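Local coordinates for protein cadherin-related family member 2 (Mus musculus, PDB 5CYX) that probably links neighbouring microvilli of epithelial cells through calcium-dependent complexes with CDHR5, and so controls how microvilli pack at the apical surface, at residues P103-T117 / S203-D217. Sequence-based numbering, arbitrary orientation.
Sequences PVFLNTEFSTSINET and SQPVFVSISVIDEPD. With CA (calcium ion), chain E.
Phe207 N gives its hydrogen to Thr108 O at 2.9 Å, the first rung of a ladder in which two strands satisfy the backbone groups they turn to each other, a plain case of strand A pairing in parallel with the last strand, G, here in the second cadherin repeat. Phe110, Thr112, Ile114 and Glu116 donate to Phe207, Ser209, Ser211 and Ile213, while Ser209, Ser211 and Ile213 donate back to Phe110, Thr112 and Ile114. Beyond the strands, side chains take over as acceptors. A stretched chi2 (-173°) carries Glu116 OE2 to the calcium ion at 2.3 Å; Glu215 N reaches this same oxygen from above the carboxylate plane (2.9 Å, N-H...O 162°). Asp214 OD1, Glu215 O, Asp217 OD1, a water and, from the third repeat, Asp250 complete this junction site, whose ion probably offsets the like charges of the carboxylates. Glu116 OE1 accepts from that water and Tyr174 N, Asp214 OD2 from Gly252 N. In return, Glu215 OE1 takes Thr117 N at 2.8 Å. Ile114 CD1 meets Ile210 CG2 at 3.6 Å. Strand 109-115 edges the sheet; Val206, Val208 and Ile210 bond to antiparallel strand 180-189, and strand 123-126 packs against Thr112, Ile114, Val208 and Ile210.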
loop_
_atom_site.group_PDB
_atom_site.type_symbol
_atom_site.label_atom_id
_atom_site.label_comp_id
_atom_site.label_asym_id
_atom_site.label_seq_id
_atom_site.Cartn_x
_atom_site.Cartn_y
_atom_site.Cartn_z
ATOM N N PRO A 103 -7.527 5.066 -21.526
ATOM C CA PRO A 103 -7.416 5.814 -20.302
ATOM C C PRO A 103 -6.831 7.181 -20.582
ATOM O O PRO A 103 -5.809 7.270 -21.250
ATOM C CB PRO A 103 -6.425 4.983 -19.483
ATOM C CG PRO A 103 -6.622 3.591 -19.954
ATOM C CD PRO A 103 -6.793 3.792 -21.439
ATOM N N VAL A 104 -7.469 8.215 -20.058
ATOM C CA VAL A 104 -7.047 9.596 -20.291
ATOM C C VAL A 104 -6.854 10.306 -18.933
ATOM O O VAL A 104 -7.640 10.103 -17.981
ATOM C CB VAL A 104 -8.061 10.398 -21.188
ATOM C CG1 VAL A 104 -7.944 9.977 -22.645
ATOM C CG2 VAL A 104 -9.509 10.214 -20.714
ATOM N N PHE A 105 -5.774 11.077 -18.860
ATOM C CA PHE A 105 -5.424 11.950 -17.747
ATOM C C PHE A 105 -5.704 13.352 -18.254
ATOM O O PHE A 105 -5.540 13.576 -19.444
ATOM C CB PHE A 105 -3.907 11.912 -17.498
ATOM C CG PHE A 105 -3.349 10.577 -17.017
ATOM C CD1 PHE A 105 -3.259 10.301 -15.676
ATOM C CD2 PHE A 105 -2.817 9.669 -17.907
ATOM C CE1 PHE A 105 -2.717 9.088 -15.218
ATOM C CE2 PHE A 105 -2.251 8.477 -17.474
ATOM C CZ PHE A 105 -2.204 8.180 -16.121
ATOM N N LEU A 106 -6.019 14.294 -17.365
ATOM C CA LEU A 106 -6.270 15.714 -17.723
ATOM C C LEU A 106 -5.029 16.573 -18.129
ATOM O O LEU A 106 -5.180 17.516 -18.892
ATOM C CB LEU A 106 -7.018 16.418 -16.580
ATOM C CG LEU A 106 -8.449 15.910 -16.341
ATOM C CD1 LEU A 106 -8.916 16.325 -14.951
ATOM C CD2 LEU A 106 -9.403 16.437 -17.424
ATOM N N ASN A 107 -3.843 16.270 -17.573
ATOM C CA ASN A 107 -2.558 16.838 -18.030
ATOM C C ASN A 107 -1.562 15.720 -18.300
ATOM O O ASN A 107 -1.762 14.582 -17.855
ATOM C CB ASN A 107 -1.963 17.799 -16.997
ATOM C CG ASN A 107 -2.828 19.013 -16.776
ATOM O OD1 ASN A 107 -3.682 19.027 -15.876
ATOM N ND2 ASN A 107 -2.645 20.023 -17.603
ATOM N N THR A 108 -0.489 16.067 -19.010
ATOM C CA THR A 108 0.630 15.153 -19.279
ATOM C C THR A 108 1.856 15.335 -18.359
ATOM O O THR A 108 2.762 14.483 -18.361
ATOM C CB THR A 108 1.147 15.302 -20.730
ATOM O OG1 THR A 108 1.689 16.615 -20.924
ATOM C CG2 THR A 108 0.030 15.051 -21.709
ATOM N N GLU A 109 1.935 16.467 -17.645
ATOM C CA GLU A 109 2.986 16.660 -16.652
ATOM C C GLU A 109 2.474 17.242 -15.343
ATOM O O GLU A 109 1.631 18.151 -15.324
ATOM C CB GLU A 109 4.189 17.485 -17.132
ATOM C CG GLU A 109 4.518 17.459 -18.616
ATOM C CD GLU A 109 3.966 18.686 -19.306
ATOM O OE1 GLU A 109 4.762 19.398 -19.951
ATOM O OE2 GLU A 109 2.743 18.978 -19.167
ATOM N N PHE A 110 3.088 16.759 -14.267
ATOM C CA PHE A 110 2.746 17.109 -12.905
ATOM C C PHE A 110 4.045 17.371 -12.208
ATOM O O PHE A 110 5.075 16.817 -12.608
ATOM C CB PHE A 110 2.073 15.904 -12.219
ATOM C CG PHE A 110 0.839 15.461 -12.910
ATOM C CD1 PHE A 110 -0.381 16.164 -12.717
ATOM C CD2 PHE A 110 0.883 14.437 -13.835
ATOM C CE1 PHE A 110 -1.534 15.753 -13.383
ATOM C CE2 PHE A 110 -0.264 14.025 -14.496
ATOM C CZ PHE A 110 -1.473 14.671 -14.274
ATOM N N SER A 111 3.993 18.144 -11.135
ATOM C CA SER A 111 5.143 18.349 -10.278
ATOM C C SER A 111 4.722 18.446 -8.802
ATOM O O SER A 111 3.601 18.851 -8.491
ATOM C CB SER A 111 5.925 19.575 -10.687
ATOM O OG SER A 111 5.092 20.708 -10.561
ATOM N N THR A 112 5.615 18.072 -7.895
ATOM C CA THR A 112 5.346 18.216 -6.491
ATOM C C THR A 112 6.672 18.262 -5.726
ATOM O O THR A 112 7.740 17.884 -6.265
ATOM C CB THR A 112 4.463 17.001 -6.011
ATOM O OG1 THR A 112 3.995 17.232 -4.699
ATOM C CG2 THR A 112 5.265 15.720 -5.995
ATOM N N SER A 113 6.604 18.702 -4.476
ATOM C CA SER A 113 7.751 18.688 -3.585
ATOM C C SER A 113 7.493 17.785 -2.379
ATOM O O SER A 113 6.390 17.805 -1.821
ATOM C CB SER A 113 8.053 20.080 -3.062
ATOM O OG SER A 113 8.349 20.892 -4.144
ATOM N N ILE A 114 8.520 17.066 -1.946
ATOM C CA ILE A 114 8.427 16.309 -0.705
ATOM C C ILE A 114 9.666 16.464 0.151
ATOM O O ILE A 114 10.785 16.629 -0.368
ATOM C CB ILE A 114 8.157 14.829 -0.964
ATOM C CG1 ILE A 114 9.326 14.194 -1.729
ATOM C CG2 ILE A 114 6.838 14.658 -1.694
ATOM C CD1 ILE A 114 9.039 12.815 -2.241
ATOM N N ASN A 115 9.448 16.437 1.461
ATOM C CA ASN A 115 10.519 16.460 2.427
ATOM C C ASN A 115 11.296 15.172 2.332
ATOM O O ASN A 115 10.686 14.103 2.204
ATOM C CB ASN A 115 9.965 16.520 3.860
ATOM C CG ASN A 115 9.468 17.891 4.247
ATOM O OD1 ASN A 115 8.737 18.019 5.208
ATOM N ND2 ASN A 115 9.805 18.878 3.517
ATOM N N GLU A 116 12.608 15.256 2.500
ATOM C CA GLU A 116 13.429 14.028 2.401
ATOM C C GLU A 116 13.117 13.071 3.568
ATOM O O GLU A 116 13.334 11.882 3.388
ATOM C CB GLU A 116 14.918 14.313 2.325
ATOM C CG GLU A 116 15.616 14.691 3.615
ATOM C CD GLU A 116 17.078 15.133 3.450
ATOM O OE1 GLU A 116 17.869 14.643 2.560
ATOM O OE2 GLU A 116 17.471 15.969 4.308
ATOM N N THR A 117 12.638 13.570 4.721
ATOM C CA THR A 117 12.239 12.659 5.862
ATOM C C THR A 117 10.869 12.003 5.695
ATOM O O THR A 117 10.455 11.289 6.574
ATOM C CB THR A 117 12.233 13.343 7.251
ATOM O OG1 THR A 117 11.422 14.504 7.194
ATOM C CG2 THR A 117 13.624 13.726 7.690
ATOM N N SER A 203 -2.661 4.617 -22.185
ATOM C CA SER A 203 -2.653 6.059 -22.313
ATOM C C SER A 203 -1.402 6.525 -22.994
ATOM O O SER A 203 -0.467 5.764 -23.181
ATOM C CB SER A 203 -2.636 6.699 -20.944
ATOM O OG SER A 203 -1.383 6.458 -20.331
ATOM N N GLN A 204 -1.374 7.824 -23.300
ATOM C CA GLN A 204 -0.117 8.475 -23.647
ATOM C C GLN A 204 0.747 8.534 -22.356
ATOM O O GLN A 204 0.202 8.578 -21.271
ATOM C CB GLN A 204 -0.348 9.898 -24.256
ATOM C CG GLN A 204 -0.917 10.955 -23.296
ATOM C CD GLN A 204 -1.069 12.363 -23.949
ATOM O OE1 GLN A 204 -0.202 12.817 -24.687
ATOM N NE2 GLN A 204 -2.161 13.056 -23.624
ATOM N N PRO A 205 2.089 8.589 -22.497
ATOM C CA PRO A 205 2.969 8.766 -21.339
ATOM C C PRO A 205 2.628 10.030 -20.578
ATOM O O PRO A 205 2.242 11.038 -21.188
ATOM C CB PRO A 205 4.375 8.962 -21.969
ATOM C CG PRO A 205 4.234 8.579 -23.385
ATOM C CD PRO A 205 2.820 8.857 -23.757
ATOM N N VAL A 206 2.831 9.978 -19.265
ATOM C CA VAL A 206 2.645 11.125 -18.410
ATOM C C VAL A 206 3.845 11.197 -17.490
ATOM O O VAL A 206 4.440 10.169 -17.174
ATOM C CB VAL A 206 1.284 10.905 -17.701
ATOM C CG1 VAL A 206 1.400 10.631 -16.198
ATOM C CG2 VAL A 206 0.291 11.962 -18.101
ATOM N N PHE A 207 4.209 12.387 -17.058
ATOM C CA PHE A 207 5.393 12.606 -16.241
ATOM C C PHE A 207 5.138 13.324 -14.908
ATOM O O PHE A 207 4.323 14.269 -14.811
ATOM C CB PHE A 207 6.416 13.385 -17.065
ATOM C CG PHE A 207 6.828 12.677 -18.316
ATOM C CD1 PHE A 207 6.101 12.829 -19.485
ATOM C CD2 PHE A 207 7.932 11.824 -18.316
ATOM C CE1 PHE A 207 6.499 12.195 -20.662
ATOM C CE2 PHE A 207 8.343 11.173 -19.479
ATOM C CZ PHE A 207 7.620 11.347 -20.654
ATOM N N VAL A 208 5.800 12.813 -13.872
ATOM C CA VAL A 208 5.768 13.408 -12.544
ATOM C C VAL A 208 7.157 13.787 -12.091
ATOM O O VAL A 208 8.031 12.900 -11.883
ATOM C CB VAL A 208 5.130 12.463 -11.500
ATOM C CG1 VAL A 208 4.936 13.198 -10.169
ATOM C CG2 VAL A 208 3.801 11.977 -12.027
ATOM N N SER A 209 7.340 15.089 -11.952
ATOM C CA SER A 209 8.559 15.692 -11.459
ATOM C C SER A 209 8.500 15.876 -9.958
ATOM O O SER A 209 7.624 16.593 -9.454
ATOM C CB SER A 209 8.750 17.056 -12.111
ATOM O OG SER A 209 8.817 16.866 -13.512
ATOM N N ILE A 210 9.429 15.225 -9.247
ATOM C CA ILE A 210 9.504 15.300 -7.788
ATOM C C ILE A 210 10.713 16.076 -7.296
ATOM O O ILE A 210 11.816 15.651 -7.570
ATOM C CB ILE A 210 9.498 13.885 -7.185
ATOM C CG1 ILE A 210 8.267 13.119 -7.692
ATOM C CG2 ILE A 210 9.495 13.943 -5.662
ATOM C CD1 ILE A 210 8.296 11.672 -7.379
ATOM N N SER A 211 10.525 17.208 -6.591
ATOM C CA SER A 211 11.639 17.874 -5.893
ATOM C C SER A 211 11.757 17.356 -4.440
ATOM O O SER A 211 10.788 17.302 -3.733
ATOM C CB SER A 211 11.505 19.393 -5.893
ATOM O OG SER A 211 11.212 19.816 -7.198
ATOM N N VAL A 212 12.964 16.981 -4.028
ATOM C CA VAL A 212 13.225 16.606 -2.660
ATOM C C VAL A 212 13.787 17.788 -1.932
ATOM O O VAL A 212 14.753 18.406 -2.414
ATOM C CB VAL A 212 14.251 15.468 -2.595
ATOM C CG1 VAL A 212 14.392 14.979 -1.147
ATOM C CG2 VAL A 212 13.811 14.343 -3.522
ATOM N N ILE A 213 13.198 18.087 -0.785
ATOM C CA ILE A 213 13.559 19.212 0.062
ATOM C C ILE A 213 14.545 18.746 1.109
ATOM O O ILE A 213 14.320 17.751 1.843
ATOM C CB ILE A 213 12.300 19.773 0.764
ATOM C CG1 ILE A 213 11.356 20.403 -0.262
ATOM C CG2 ILE A 213 12.639 20.757 1.890
ATOM C CD1 ILE A 213 9.964 20.677 0.320
ATOM N N ASP A 214 15.653 19.457 1.185
ATOM C CA ASP A 214 16.718 19.132 2.110
ATOM C C ASP A 214 16.288 19.583 3.507
ATOM O O ASP A 214 15.826 20.740 3.706
ATOM C CB ASP A 214 18.030 19.796 1.697
ATOM C CG ASP A 214 19.244 19.176 2.362
ATOM O OD1 ASP A 214 19.125 18.150 3.160
ATOM O OD2 ASP A 214 20.324 19.706 2.059
ATOM N N GLU A 215 16.403 18.651 4.459
ATOM C CA GLU A 215 16.083 18.945 5.856
ATOM C C GLU A 215 17.337 18.831 6.718
ATOM O O GLU A 215 18.252 18.148 6.344
ATOM C CB GLU A 215 15.004 18.012 6.360
ATOM C CG GLU A 215 13.637 18.243 5.726
ATOM C CD GLU A 215 12.617 17.264 6.319
ATOM O OE1 GLU A 215 12.542 16.076 5.915
ATOM O OE2 GLU A 215 11.902 17.679 7.230
ATOM N N PRO A 216 17.395 19.558 7.842
ATOM C CA PRO A 216 18.648 19.618 8.573
ATOM C C PRO A 216 18.863 18.367 9.436
ATOM O O PRO A 216 18.378 18.307 10.561
ATOM C CB PRO A 216 18.510 20.877 9.408
ATOM C CG PRO A 216 17.037 21.064 9.595
ATOM C CD PRO A 216 16.397 20.524 8.352
ATOM N N ASP A 217 19.550 17.376 8.869
ATOM C CA ASP A 217 19.846 16.143 9.597
ATOM C C ASP A 217 21.231 15.579 9.337
ATOM O O ASP A 217 21.454 14.416 9.599
ATOM C CB ASP A 217 18.806 15.078 9.224
ATOM C CG ASP A 217 18.837 14.697 7.741
ATOM O OD1 ASP A 217 19.512 15.341 6.880
ATOM O OD2 ASP A 217 18.146 13.720 7.437
HETATM CA CA CA E . 19.485 16.770 5.000
HETATM O O HOH W 1 -4.373 9.036 -22.735
HETATM O O HOH W 2 -4.294 11.624 -21.304
HETATM O O HOH W 3 9.019 19.262 -8.643
HETATM O O HOH W 4 20.277 15.148 3.456
#